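Local coordinates for protein TRAS1 ORF2p (Bombyx mori, PDB 1WDU) that supplies the endonuclease domain of a telomere-specific non-LTR retrotransposon, which probably nicks the target DNA where the element inserts, at residues Leu50-Tyr55 against Leu119-Phe124; Pro129-Leu134 against Gly171-Gly176; Asp154-Ser159 against Ser205-Thr210; Asp190-Asp195 against Asp233-Val238. The protein carries 1 engineered substitution. All blocks are in the same frame, centred on the assembly; numbering follows the deposited sequence.

Interaction 1: residues Leu50-Tyr55 against Leu119-Phe124. With PO4 (phosphate ion), chain C.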
loop_
_atom_site.group_PDB
_atom_site.type_symbol
_atom_site.label_atom_id
_atom_site.label_comp_id
_atom_site.label_asym_id
_atom_site.label_seq_id
_atom_site.Cartn_x
_atom_site.Cartn_y
_atom_site.Cartn_z
ATOM N N LEU A 50 -0.616 5.253 -0.692
ATOM C CA LEU A 50 -0.335 4.215 0.305
ATOM C C LEU A 50 1.187 4.248 0.434
ATOM O O LEU A 50 1.913 3.749 -0.429
ATOM C CB LEU A 50 -0.824 2.850 -0.183
ATOM C CG LEU A 50 -2.319 2.781 -0.557
ATOM C CD1 LEU A 50 -2.642 1.395 -1.084
ATOM C CD2 LEU A 50 -3.190 3.109 0.636
ATOM N N ILE A 51 1.651 4.855 1.522
ATOM C CA ILE A 51 3.068 5.059 1.777
ATOM C C ILE A 51 3.733 4.141 2.789
ATOM O O ILE A 51 3.093 3.638 3.711
ATOM C CB ILE A 51 3.302 6.497 2.288
ATOM C CG1 ILE A 51 2.606 7.502 1.375
ATOM C CG2 ILE A 51 4.793 6.796 2.362
ATOM C CD1 ILE A 51 2.455 8.878 2.018
ATOM N N GLN A 52 5.038 3.950 2.606
ATOM C CA GLN A 52 5.860 3.174 3.525
ATOM C C GLN A 52 7.135 3.968 3.717
ATOM O O GLN A 52 7.634 4.584 2.769
ATOM C CB GLN A 52 6.229 1.795 2.964
ATOM C CG GLN A 52 5.046 0.901 2.659
ATOM C CD GLN A 52 4.412 1.261 1.343
ATOM O OE1 GLN A 52 5.105 1.372 0.332
ATOM N NE2 GLN A 52 3.094 1.442 1.339
ATOM N N GLU A 53 7.648 3.970 4.945
ATOM C CA GLU A 53 8.889 4.666 5.253
ATOM C C GLU A 53 8.881 6.156 4.911
ATOM O O GLU A 53 9.762 6.640 4.199
ATOM C CB GLU A 53 10.046 4.001 4.509
ATOM C CG GLU A 53 10.234 2.535 4.824
ATOM C CD GLU A 53 11.163 2.309 5.991
ATOM O OE1 GLU A 53 10.734 2.489 7.154
ATOM O OE2 GLU A 53 12.336 1.960 5.739
ATOM N N PRO A 54 7.884 6.903 5.402
ATOM C CA PRO A 54 7.863 8.336 5.094
ATOM C C PRO A 54 8.931 9.041 5.925
ATOM O O PRO A 54 9.375 8.525 6.952
ATOM C CB PRO A 54 6.457 8.749 5.501
ATOM C CG PRO A 54 6.218 7.887 6.691
ATOM C CD PRO A 54 6.736 6.531 6.244
ATOM N N TYR A 55 9.357 10.214 5.481
ATOM C CA TYR A 55 10.361 10.951 6.228
ATOM C C TYR A 55 9.690 11.692 7.378
ATOM O O TYR A 55 8.668 12.355 7.185
ATOM C CB TYR A 55 11.093 11.931 5.305
ATOM C CG TYR A 55 11.813 13.037 6.036
ATOM C CD1 TYR A 55 11.204 14.279 6.230
ATOM C CD2 TYR A 55 13.090 12.838 6.562
ATOM C CE1 TYR A 55 11.846 15.292 6.929
ATOM C CE2 TYR A 55 13.742 13.848 7.269
ATOM C CZ TYR A 55 13.113 15.073 7.448
ATOM O OH TYR A 55 13.743 16.076 8.150
ATOM N N LEU A 119 -8.893 0.755 3.504
ATOM C CA LEU A 119 -7.566 0.782 2.889
ATOM C C LEU A 119 -6.475 0.491 3.896
ATOM O O LEU A 119 -6.574 0.857 5.059
ATOM C CB LEU A 119 -7.273 2.159 2.292
ATOM C CG LEU A 119 -8.103 2.676 1.128
ATOM C CD1 LEU A 119 -7.821 4.160 0.951
ATOM C CD2 LEU A 119 -7.762 1.887 -0.133
ATOM N N VAL A 120 -5.419 -0.165 3.454
ATOM C CA VAL A 120 -4.341 -0.416 4.381
ATOM C C VAL A 120 -2.983 -0.283 3.724
ATOM O O VAL A 120 -2.772 -0.741 2.603
ATOM C CB VAL A 120 -4.509 -1.802 5.083
ATOM C CG1 VAL A 120 -5.263 -2.734 4.197
ATOM C CG2 VAL A 120 -3.146 -2.377 5.471
ATOM N N SER A 121 -2.084 0.409 4.417
ATOM C CA SER A 121 -0.723 0.592 3.947
ATOM C C SER A 121 0.117 -0.161 4.969
ATOM O O SER A 121 -0.048 0.024 6.173
ATOM C CB SER A 121 -0.333 2.076 3.918
ATOM O OG SER A 121 0.992 2.241 3.425
ATOM N N TYR A 122 1.015 -1.009 4.481
ATOM C CA TYR A 122 1.842 -1.818 5.361
ATOM C C TYR A 122 3.311 -1.857 4.956
ATOM O O TYR A 122 3.674 -1.570 3.814
ATOM C CB TYR A 122 1.315 -3.250 5.381
ATOM C CG TYR A 122 1.498 -3.980 4.062
ATOM C CD1 TYR A 122 0.477 -4.025 3.108
ATOM C CD2 TYR A 122 2.701 -4.631 3.768
ATOM C CE1 TYR A 122 0.644 -4.708 1.901
ATOM C CE2 TYR A 122 2.883 -5.310 2.561
ATOM C CZ TYR A 122 1.852 -5.347 1.635
ATOM O OH TYR A 122 2.051 -6.030 0.455
ATOM N N TYR A 123 4.140 -2.243 5.918
ATOM C CA TYR A 123 5.575 -2.380 5.728
ATOM C C TYR A 123 6.103 -3.470 6.680
ATOM O O TYR A 123 5.952 -3.379 7.898
ATOM C CB TYR A 123 6.285 -1.053 5.992
ATOM C CG TYR A 123 7.790 -1.175 5.917
ATOM C CD1 TYR A 123 8.556 -1.328 7.072
ATOM C CD2 TYR A 123 8.443 -1.202 4.687
ATOM C CE1 TYR A 123 9.928 -1.506 7.005
ATOM C CE2 TYR A 123 9.810 -1.382 4.606
ATOM C CZ TYR A 123 10.549 -1.534 5.768
ATOM O OH TYR A 123 11.906 -1.717 5.690
ATOM N N PHE A 124 6.711 -4.501 6.103
ATOM C CA PHE A 124 7.262 -5.613 6.867
ATOM C C PHE A 124 8.797 -5.552 6.790
ATOM O O PHE A 124 9.367 -5.618 5.694
ATOM C CB PHE A 124 6.766 -6.941 6.273
ATOM C CG PHE A 124 5.252 -7.062 6.190
ATOM C CD1 PHE A 124 4.669 -7.945 5.288
ATOM C CD2 PHE A 124 4.416 -6.295 7.018
ATOM C CE1 PHE A 124 3.287 -8.071 5.201
ATOM C CE2 PHE A 124 3.031 -6.409 6.942
ATOM C CZ PHE A 124 2.463 -7.304 6.025
HETATM P P PO4 C . 13.484 -1.205 2.734
HETATM O O1 PO4 C . 14.739 -1.599 3.592
HETATM O O2 PO4 C . 13.802 -0.962 1.275
HETATM O O3 PO4 C . 12.314 -2.163 3.010
HETATM O O4 PO4 C . 13.033 0.146 3.323
#
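Strands 50-52 and 119-123 face each other from the two central sheets of a DNase I-like four-layered alpha/beta sandwich. They run nearly parallel, 17° apart, with their axes approaching to 6.2 Å. The packing is tightest around Ser121. Its OG, anti to the backbone N (chi1 -179°), reaches across and donates to Ile51 O at 2.5 Å, meeting that oxygen from above the carbonyl plane. This is the hydrogen bond across the two strands, made by a buried hydroxyl to a backbone carbonyl of the other sheet. Next to it Gln52 bends at chi2 and pushes CG against Tyr122 O, 3.1 Å away, while its chain folds back so that NE2 gives a weak bond to Leu50 O.

Past the strand ends the contact loosens toward a bound phosphate ion. Glu53 lays its chain obliquely over one face of the Tyr123 ring, CG being 4.2 Å from the ring centroid in a CH-pi contact. The carboxylate stacks within 10° of the ring plane, and its OE2 forms a salt bridge with Arg29. The phosphate, probably from the crystallisation liquor, lies at the ring's edge, where Tyr123 OH donates to O3 at 2.7 Å.

Interaction 2: residues Pro129-Leu134 against Gly171-Gly176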
loop_
_atom_site.group_PDB
_atom_site.type_symbol
_atom_site.label_atom_id
_atom_site.label_comp_id
_atom_site.label_asym_id
_atom_site.label_seq_id
_atom_site.Cartn_x
_atom_site.Cartn_y
_atom_site.Cartn_z
ATOM N N PRO A 129 10.563 -11.553 11.606
ATOM C CA PRO A 129 9.639 -12.656 11.291
ATOM C C PRO A 129 8.352 -12.123 10.660
ATOM O O PRO A 129 7.753 -11.185 11.187
ATOM C CB PRO A 129 9.382 -13.289 12.657
ATOM C CG PRO A 129 10.676 -13.066 13.380
ATOM C CD PRO A 129 11.036 -11.644 13.001
ATOM N N ILE A 130 7.919 -12.713 9.546
ATOM C CA ILE A 130 6.711 -12.227 8.882
ATOM C C ILE A 130 5.434 -12.702 9.566
ATOM O O ILE A 130 4.353 -12.135 9.341
ATOM C CB ILE A 130 6.672 -12.631 7.367
ATOM C CG1 ILE A 130 5.616 -11.790 6.637
ATOM C CG2 ILE A 130 6.367 -14.115 7.208
ATOM C CD1 ILE A 130 5.494 -12.082 5.149
ATOM N N GLU A 131 5.574 -13.725 10.414
ATOM C CA GLU A 131 4.444 -14.300 11.140
ATOM C C GLU A 131 3.523 -13.296 11.838
ATOM O O GLU A 131 2.316 -13.307 11.610
ATOM C CB GLU A 131 4.925 -15.317 12.190
ATOM C CG GLU A 131 5.185 -16.723 11.671
ATOM C CD GLU A 131 6.581 -16.897 11.105
ATOM O OE1 GLU A 131 7.001 -18.058 10.924
ATOM O OE2 GLU A 131 7.255 -15.878 10.842
ATOM N N SER A 132 4.075 -12.441 12.695
ATOM C CA SER A 132 3.236 -11.477 13.413
ATOM C C SER A 132 2.516 -10.517 12.473
ATOM O O SER A 132 1.401 -10.079 12.762
ATOM C CB SER A 132 4.056 -10.688 14.441
ATOM O OG SER A 132 5.104 -9.958 13.830
ATOM N N TYR A 133 3.145 -10.198 11.348
ATOM C CA TYR A 133 2.531 -9.296 10.379
ATOM C C TYR A 133 1.382 -10.000 9.646
ATOM O O TYR A 133 0.399 -9.363 9.260
ATOM C CB TYR A 133 3.581 -8.813 9.378
ATOM C CG TYR A 133 4.736 -8.080 10.022
ATOM C CD1 TYR A 133 6.025 -8.166 9.491
ATOM C CD2 TYR A 133 4.544 -7.297 11.163
ATOM C CE1 TYR A 133 7.094 -7.493 10.078
ATOM C CE2 TYR A 133 5.613 -6.618 11.759
ATOM C CZ TYR A 133 6.881 -6.724 11.209
ATOM O OH TYR A 133 7.935 -6.058 11.789
ATOM N N LEU A 134 1.503 -11.312 9.450
ATOM C CA LEU A 134 0.447 -12.057 8.777
ATOM C C LEU A 134 -0.785 -12.109 9.687
ATOM O O LEU A 134 -1.928 -12.074 9.210
ATOM C CB LEU A 134 0.923 -13.470 8.420
ATOM C CG LEU A 134 2.061 -13.563 7.395
ATOM C CD1 LEU A 134 2.375 -15.027 7.107
ATOM C CD2 LEU A 134 1.658 -12.857 6.106
ATOM N N GLY A 171 7.536 -15.196 0.748
ATOM C CA GLY A 171 6.486 -15.069 -0.252
ATOM C C GLY A 171 5.452 -16.161 -0.063
ATOM O O GLY A 171 4.243 -15.908 -0.153
ATOM N N ASP A 172 5.936 -17.376 0.210
ATOM C CA ASP A 172 5.079 -18.535 0.447
ATOM C C ASP A 172 4.144 -18.329 1.646
ATOM O O ASP A 172 2.948 -18.615 1.559
ATOM C CB ASP A 172 5.942 -19.789 0.662
ATOM C CG ASP A 172 6.469 -20.373 -0.641
ATOM O OD1 ASP A 172 7.255 -21.337 -0.571
ATOM O OD2 ASP A 172 6.101 -19.880 -1.737
ATOM N N GLN A 173 4.679 -17.838 2.764
ATOM C CA GLN A 173 3.841 -17.590 3.942
ATOM C C GLN A 173 2.780 -16.544 3.624
ATOM O O GLN A 173 1.611 -16.707 3.990
ATOM C CB GLN A 173 4.679 -17.122 5.139
ATOM C CG GLN A 173 5.529 -18.232 5.776
ATOM C CD GLN A 173 5.920 -17.930 7.219
ATOM O OE1 GLN A 173 5.056 -17.772 8.088
ATOM N NE2 GLN A 173 7.228 -17.851 7.479
ATOM N N LEU A 174 3.183 -15.471 2.941
ATOM C CA LEU A 174 2.233 -14.414 2.567
ATOM C C LEU A 174 1.165 -14.982 1.631
ATOM O O LEU A 174 -0.022 -14.747 1.828
ATOM C CB LEU A 174 2.962 -13.241 1.887
ATOM C CG LEU A 174 2.101 -12.062 1.403
ATOM C CD1 LEU A 174 1.164 -11.612 2.509
ATOM C CD2 LEU A 174 3.000 -10.906 0.966
ATOM N N MET A 175 1.584 -15.732 0.613
ATOM C CA MET A 175 0.628 -16.335 -0.319
ATOM C C MET A 175 -0.344 -17.249 0.425
ATOM O O MET A 175 -1.542 -17.268 0.131
ATOM C CB MET A 175 1.354 -17.153 -1.398
ATOM C CG MET A 175 1.860 -16.346 -2.595
ATOM S SD MET A 175 0.562 -15.318 -3.355
ATOM C CE MET A 175 -0.427 -16.555 -4.223
ATOM N N GLY A 176 0.181 -18.012 1.384
ATOM C CA GLY A 176 -0.653 -18.919 2.154
ATOM C C GLY A 176 -1.723 -18.135 2.885
ATOM O O GLY A 176 -2.901 -18.506 2.891
HETATM O O HOH W 1 9.373 -16.433 9.496
#
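Gly171 starts this turn of helix 169-181 with its backbone N bonded to Asp168 OD1 and its O taking the N-H of Met175. Two residues on, Gln173 makes the largest single contribution. Its CG stands anti to the carbonyl carbon (chi1 -73°), and the chain runs out extended toward the start of helix 131-142. There it slides past Ile130, whose CG2 touches Gln173 CD at 3.8 Å. The amide then meets Glu131 with its plane almost perpendicular to the carboxylate: Gln173 NE2 gives a weak bond to Glu131 OE1 at 3.5 Å. A water joins this polar contact, donating to Glu131 OE2 at 2.6 Å and accepting from Gln173 NE2 at 3.3 Å. The two helices lie side by side in one outer layer of the alpha/beta sandwich, and the base of Gln173 already belongs to their greasy seam, since its CB sits 3.7 Å from Leu134 CD1. An alanine here would probably lose the link to Glu131 and its water, and leave Ile130 less well covered. Leu174, with CG anti to its backbone N, follows on the buried side. Its CD1 meets Leu134 CD2 at 3.8 Å, the two chains crossing obliquely, and its CB lies 4.3 Å from Ile130 CD1. Met175 turns away from helix 131-142 and packs on Trp161.

Interaction 3: residues Asp154-Ser159 against Ser205-Thr210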
loop_
_atom_site.group_PDB
_atom_site.type_symbol
_atom_site.label_atom_id
_atom_site.label_comp_id
_atom_site.label_asym_id
_atom_site.label_seq_id
_atom_site.Cartn_x
_atom_site.Cartn_y
_atom_site.Cartn_z
ATOM N N ASP A 154 5.139 -2.811 1.228
ATOM C CA ASP A 154 6.387 -3.502 0.979
ATOM C C ASP A 154 6.395 -4.727 1.887
ATOM O O ASP A 154 6.454 -4.600 3.102
ATOM C CB ASP A 154 7.568 -2.582 1.326
ATOM C CG ASP A 154 8.912 -3.217 1.036
ATOM O OD1 ASP A 154 8.947 -4.389 0.605
ATOM O OD2 ASP A 154 9.942 -2.542 1.244
ATOM N N ALA A 155 6.331 -5.908 1.293
ATOM C CA ALA A 155 6.333 -7.144 2.062
ATOM C C ALA A 155 7.728 -7.723 2.242
ATOM O O ALA A 155 7.916 -8.647 3.041
ATOM C CB ALA A 155 5.447 -8.172 1.378
ATOM N N ASN A 156 8.705 -7.180 1.516
ATOM C CA ASN A 156 10.067 -7.703 1.575
ATOM C C ASN A 156 9.966 -9.228 1.494
ATOM O O ASN A 156 10.535 -9.945 2.314
ATOM C CB ASN A 156 10.755 -7.306 2.887
ATOM C CG ASN A 156 11.360 -5.921 2.835
ATOM O OD1 ASN A 156 10.942 -5.019 3.564
ATOM N ND2 ASN A 156 12.350 -5.742 1.971
ATOM N N ALA A 157 9.207 -9.707 0.518
ATOM C CA ALA A 157 8.993 -11.140 0.315
ATOM C C ALA A 157 8.865 -11.359 -1.182
ATOM O O ALA A 157 8.260 -10.551 -1.893
ATOM C CB ALA A 157 7.712 -11.603 1.029
ATOM N N LYS A 158 9.415 -12.464 -1.659
ATOM C CA LYS A 158 9.399 -12.744 -3.083
ATOM C C LYS A 158 8.460 -13.848 -3.482
ATOM O O LYS A 158 8.366 -14.873 -2.812
ATOM C CB LYS A 158 10.815 -13.095 -3.553
ATOM C CG LYS A 158 11.865 -12.074 -3.153
ATOM C CD LYS A 158 13.213 -12.355 -3.802
ATOM C CE LYS A 158 14.198 -11.225 -3.514
ATOM N NZ LYS A 158 15.417 -11.307 -4.381
ATOM N N SER A 159 7.769 -13.635 -4.593
ATOM C CA SER A 159 6.857 -14.624 -5.130
ATOM C C SER A 159 6.571 -14.343 -6.594
ATOM O O SER A 159 6.306 -13.197 -6.986
ATOM C CB SER A 159 5.548 -14.634 -4.361
ATOM O OG SER A 159 4.643 -15.519 -4.987
ATOM N N SER A 205 14.473 -6.152 -7.857
ATOM C CA SER A 205 13.540 -7.100 -7.253
ATOM C C SER A 205 12.123 -6.546 -7.179
ATOM O O SER A 205 11.896 -5.352 -7.370
ATOM C CB SER A 205 13.998 -7.461 -5.836
ATOM O OG SER A 205 13.872 -6.349 -4.965
ATOM N N ARG A 206 11.171 -7.427 -6.904
ATOM C CA ARG A 206 9.773 -7.036 -6.767
ATOM C C ARG A 206 9.319 -7.571 -5.415
ATOM O O ARG A 206 8.968 -8.743 -5.291
ATOM C CB ARG A 206 8.912 -7.634 -7.897
ATOM C CG ARG A 206 8.962 -6.858 -9.215
ATOM C CD ARG A 206 8.253 -7.594 -10.366
ATOM N NE ARG A 206 6.794 -7.654 -10.239
ATOM C CZ ARG A 206 5.947 -6.746 -10.729
ATOM N NH1 ARG A 206 6.399 -5.684 -11.389
ATOM N NH2 ARG A 206 4.637 -6.908 -10.578
ATOM N N VAL A 207 9.347 -6.708 -4.403
ATOM C CA VAL A 207 8.950 -7.102 -3.058
ATOM C C VAL A 207 7.715 -6.344 -2.569
ATOM O O VAL A 207 7.233 -6.577 -1.456
ATOM C CB VAL A 207 10.119 -6.911 -2.052
ATOM C CG1 VAL A 207 11.267 -7.839 -2.416
ATOM C CG2 VAL A 207 10.599 -5.470 -2.054
ATOM N N ASP A 208 7.202 -5.447 -3.408
ATOM C CA ASP A 208 6.010 -4.673 -3.070
ATOM C C ASP A 208 4.764 -5.381 -3.611
ATOM O O ASP A 208 4.720 -5.780 -4.773
ATOM C CB ASP A 208 6.108 -3.261 -3.656
ATOM C CG ASP A 208 7.302 -2.491 -3.120
ATOM O OD1 ASP A 208 8.377 -2.531 -3.765
ATOM O OD2 ASP A 208 7.171 -1.852 -2.048
ATOM N N VAL A 209 3.750 -5.538 -2.772
ATOM C CA VAL A 209 2.538 -6.226 -3.197
ATOM C C VAL A 209 1.283 -5.415 -2.908
ATOM O O VAL A 209 1.235 -4.633 -1.952
ATOM C CB VAL A 209 2.388 -7.628 -2.498
ATOM C CG1 VAL A 209 1.503 -8.538 -3.340
ATOM C CG2 VAL A 209 3.750 -8.272 -2.287
ATOM N N THR A 210 0.283 -5.600 -3.767
ATOM C CA THR A 210 -1.013 -4.944 -3.643
ATOM C C THR A 210 -2.040 -6.056 -3.809
ATOM O O THR A 210 -2.006 -6.790 -4.793
ATOM C CB THR A 210 -1.257 -3.907 -4.766
ATOM O OG1 THR A 210 -0.166 -2.982 -4.825
ATOM C CG2 THR A 210 -2.552 -3.147 -4.508
#
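Backbone bonds set the frame. Asp154 and Asp208 form an antiparallel non-hydrogen-bonded pair, with both side chains on the same face of the sheet. Just beyond, Ala155 N donates to Val207 O at 3.0 Å, in the carbonyl plane, and Asn156 N adds a weak bond to the same oxygen. That Asn156 N-H is shared: it also goes to Asp154 OD1 at 2.9 Å, closing an Asx turn and meeting the carboxylate from above its plane. Asp154 and Asn156 sit in a Gly-Asp-x-Asn sequence, consistent with an active-site position, as in related endonucleases.

Van der Waals contacts fill in around Val207. Its CG2 methyl lies alongside the Asp154 side chain, 3.3 Å from the carboxylate oxygen OD1, while CG1 comes within 4.3 Å of Lys158 CG. On the other side of the backbone is an apolar pair, Ala155 CB packing on Val209 CG2 at 4.0 Å. An alanine in place of Asp154 removes the acceptor of the Asx turn and would probably loosen the loop at Asn156.

The charges stand out. Asp154 OD1 and Asp208 OD2 are 4.1 Å apart, although Asp208 OD1 is engaged by Thr193 OG1. The Asp154 side chain also comes within about 3 Å of the bound phosphate, which counts only in the crystal. The nearby Asp208 would tend to raise the proton affinity of Asp154, partly offset by the Asn156 N-H.

Interaction 4: residues Asp190-Asp195 against Asp233-Val238. With PO4 (phosphate ion), chain C.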
loop_
_atom_site.group_PDB
_atom_site.type_symbol
_atom_site.label_atom_id
_atom_site.label_comp_id
_atom_site.label_asym_id
_atom_site.label_seq_id
_atom_site.Cartn_x
_atom_site.Cartn_y
_atom_site.Cartn_z
ATOM N N ASP A 190 6.679 -7.416 -14.757
ATOM C CA ASP A 190 7.919 -7.826 -14.114
ATOM C C ASP A 190 8.841 -6.638 -13.865
ATOM O O ASP A 190 10.026 -6.811 -13.585
ATOM C CB ASP A 190 8.645 -8.866 -14.980
ATOM C CG ASP A 190 9.115 -8.298 -16.318
ATOM O OD1 ASP A 190 9.708 -9.061 -17.114
ATOM O OD2 ASP A 190 8.893 -7.093 -16.577
ATOM N N VAL A 191 8.292 -5.431 -13.978
ATOM C CA VAL A 191 9.069 -4.219 -13.749
ATOM C C VAL A 191 9.494 -4.198 -12.285
ATOM O O VAL A 191 8.657 -4.294 -11.389
ATOM C CB VAL A 191 8.235 -2.958 -14.041
ATOM C CG1 VAL A 191 9.086 -1.709 -13.836
ATOM C CG2 VAL A 191 7.686 -3.015 -15.458
ATOM N N PRO A 192 10.804 -4.073 -12.023
ATOM C CA PRO A 192 11.285 -4.049 -10.638
ATOM C C PRO A 192 10.690 -2.909 -9.814
ATOM O O PRO A 192 10.669 -1.758 -10.250
ATOM C CB PRO A 192 12.800 -3.924 -10.802
ATOM C CG PRO A 192 12.935 -3.144 -12.080
ATOM C CD PRO A 192 11.905 -3.810 -12.967
ATOM N N THR A 193 10.188 -3.238 -8.630
ATOM C CA THR A 193 9.612 -2.233 -7.749
ATOM C C THR A 193 10.751 -1.733 -6.874
ATOM O O THR A 193 10.597 -0.787 -6.099
ATOM C CB THR A 193 8.491 -2.822 -6.864
ATOM O OG1 THR A 193 9.038 -3.808 -5.979
ATOM C CG2 THR A 193 7.412 -3.464 -7.731
ATOM N N PHE A 194 11.899 -2.392 -7.011
ATOM C CA PHE A 194 13.105 -2.031 -6.275
ATOM C C PHE A 194 14.326 -2.266 -7.154
ATOM O O PHE A 194 14.572 -3.385 -7.614
ATOM C CB PHE A 194 13.239 -2.841 -4.982
ATOM C CG PHE A 194 14.465 -2.492 -4.180
ATOM C CD1 PHE A 194 15.712 -3.009 -4.524
ATOM C CD2 PHE A 194 14.382 -1.612 -3.103
ATOM C CE1 PHE A 194 16.854 -2.654 -3.808
ATOM C CE2 PHE A 194 15.519 -1.250 -2.380
ATOM C CZ PHE A 194 16.756 -1.772 -2.733
ATOM N N ASP A 195 15.083 -1.197 -7.379
ATOM C CA ASP A 195 16.279 -1.246 -8.209
ATOM C C ASP A 195 17.448 -0.537 -7.525
ATOM O O ASP A 195 17.285 0.542 -6.954
ATOM C CB ASP A 195 15.993 -0.591 -9.562
ATOM C CG ASP A 195 17.229 -0.471 -10.426
ATOM O OD1 ASP A 195 17.815 -1.515 -10.781
ATOM O OD2 ASP A 195 17.617 0.671 -10.748
ATOM N N ASP A 233 15.456 3.922 -4.590
ATOM C CA ASP A 233 15.643 2.488 -4.808
ATOM C C ASP A 233 14.331 1.754 -5.051
ATOM O O ASP A 233 14.325 0.656 -5.606
ATOM C CB ASP A 233 16.364 1.851 -3.616
ATOM C CG ASP A 233 17.829 2.230 -3.548
ATOM O OD1 ASP A 233 18.522 1.729 -2.636
ATOM O OD2 ASP A 233 18.286 3.023 -4.403
ATOM N N HIS A 234 13.226 2.357 -4.626
ATOM C CA HIS A 234 11.909 1.764 -4.804
ATOM C C HIS A 234 11.143 2.526 -5.872
ATOM O O HIS A 234 11.213 3.751 -5.938
ATOM C CB HIS A 234 11.121 1.806 -3.488
ATOM C CG HIS A 234 11.435 0.677 -2.556
ATOM N ND1 HIS A 234 10.984 -0.608 -2.766
ATOM C CD2 HIS A 234 12.156 0.639 -1.410
ATOM C CE1 HIS A 234 11.413 -1.389 -1.791
ATOM N NE2 HIS A 234 12.127 -0.656 -0.955
ATOM N N ASN A 235 10.421 1.792 -6.712
ATOM C CA ASN A 235 9.625 2.412 -7.759
ATOM C C ASN A 235 8.171 2.528 -7.327
ATOM O O ASN A 235 7.586 1.578 -6.795
ATOM C CB ASN A 235 9.705 1.601 -9.053
ATOM C CG ASN A 235 11.081 1.642 -9.674
ATOM O OD1 ASN A 235 11.843 2.588 -9.455
ATOM N ND2 ASN A 235 11.405 0.628 -10.465
ATOM N N GLY A 236 7.592 3.702 -7.549
ATOM C CA GLY A 236 6.206 3.908 -7.187
ATOM C C GLY A 236 5.279 3.089 -8.072
ATOM O O GLY A 236 5.671 2.622 -9.150
ATOM N N MET A 237 4.051 2.897 -7.597
ATOM C CA MET A 237 3.043 2.151 -8.332
ATOM C C MET A 237 1.760 2.960 -8.358
ATOM O O MET A 237 1.581 3.891 -7.559
ATOM C CB MET A 237 2.811 0.790 -7.680
ATOM C CG MET A 237 3.948 -0.169 -7.943
ATOM S SD MET A 237 4.173 -1.400 -6.648
ATOM C CE MET A 237 5.092 -0.421 -5.432
ATOM N N VAL A 238 0.874 2.611 -9.285
ATOM C CA VAL A 238 -0.372 3.332 -9.435
ATOM C C VAL A 238 -1.502 2.435 -9.932
ATOM O O VAL A 238 -1.272 1.475 -10.666
ATOM C CB VAL A 238 -0.187 4.528 -10.443
ATOM C CG1 VAL A 238 1.135 5.229 -10.185
ATOM C CG2 VAL A 238 -0.207 4.033 -11.877
HETATM P P PO4 C . 13.484 -1.205 2.734
HETATM O O1 PO4 C . 14.739 -1.599 3.592
HETATM O O2 PO4 C . 13.802 -0.962 1.275
HETATM O O3 PO4 C . 12.314 -2.163 3.010
HETATM O O4 PO4 C . 13.033 0.146 3.323
#
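This is a backbone bridge reinforced by an edge-to-face ring pair, and it joins the two sheets: the short strand 194-195 of the seven-stranded one is fastened to the turn leading into strand 237-241 of the six-stranded one, beside the bound phosphate ion. Asn235 N donates to Thr193 O at 2.7 Å, and Asp195 N to Asp233 O, also 2.7 Å, so Phe194 and His234 are bridged between these bonds. Asn235 adds its side chain: ND2 reaches Pro192 O at 2.5 Å, in the carbonyl plane. Phe194, its CG anti to the backbone N, turns an edge onto the imidazole in a T-shaped stack, with centroids 4.7 Å apart and planes at 73°; CD2 points at the centre of the His234 ring. Asp233 lies beside the Phe194 ring, with CB 3.4 Å from Phe194 CE2 and its O over one face of the phenyl.

Asp233 and His234 correspond to the Asp-His of the family's Ser-Asp-His motif, whose histidine is catalytic in relatives and probably here. His234 NE2 donates to phosphate O2 at 2.8 Å with an angle of 156°. ND1 gives weak bonds to Thr193 O and to Asp208 OD1, an Asp-His pairing that would probably favour a protonated imidazole. Against strand 204-212, Thr193 and Phe194 both face Ser205 in a classic beta bulge, and Thr193 CG2 lies 4.0 Å from Met237 SD.

From the N terminus, interaction 1 closes first, bringing strand 48-52 of one sheet against strand 116-123 of the other before any later contact opens. The chain then enters helix 131-142, where interaction 2 begins; Phe124 packs on Tyr133 and Ile130 at that hand-over. Interaction 2 crosses interaction 3, because 154-159 falls before 171-176 while 205-210 comes after it, and Leu174 meets Ala155 between them. Interaction 3 in turn crosses interaction 4, joined by Asp208 OD1 to Thr193 OG1. Interactions 2 and 4 follow in series and stay apart. Interactions 2 and 3 tie the outer helices to one sheet, while interactions 1 and 4 join the two sheets and meet at one phosphate.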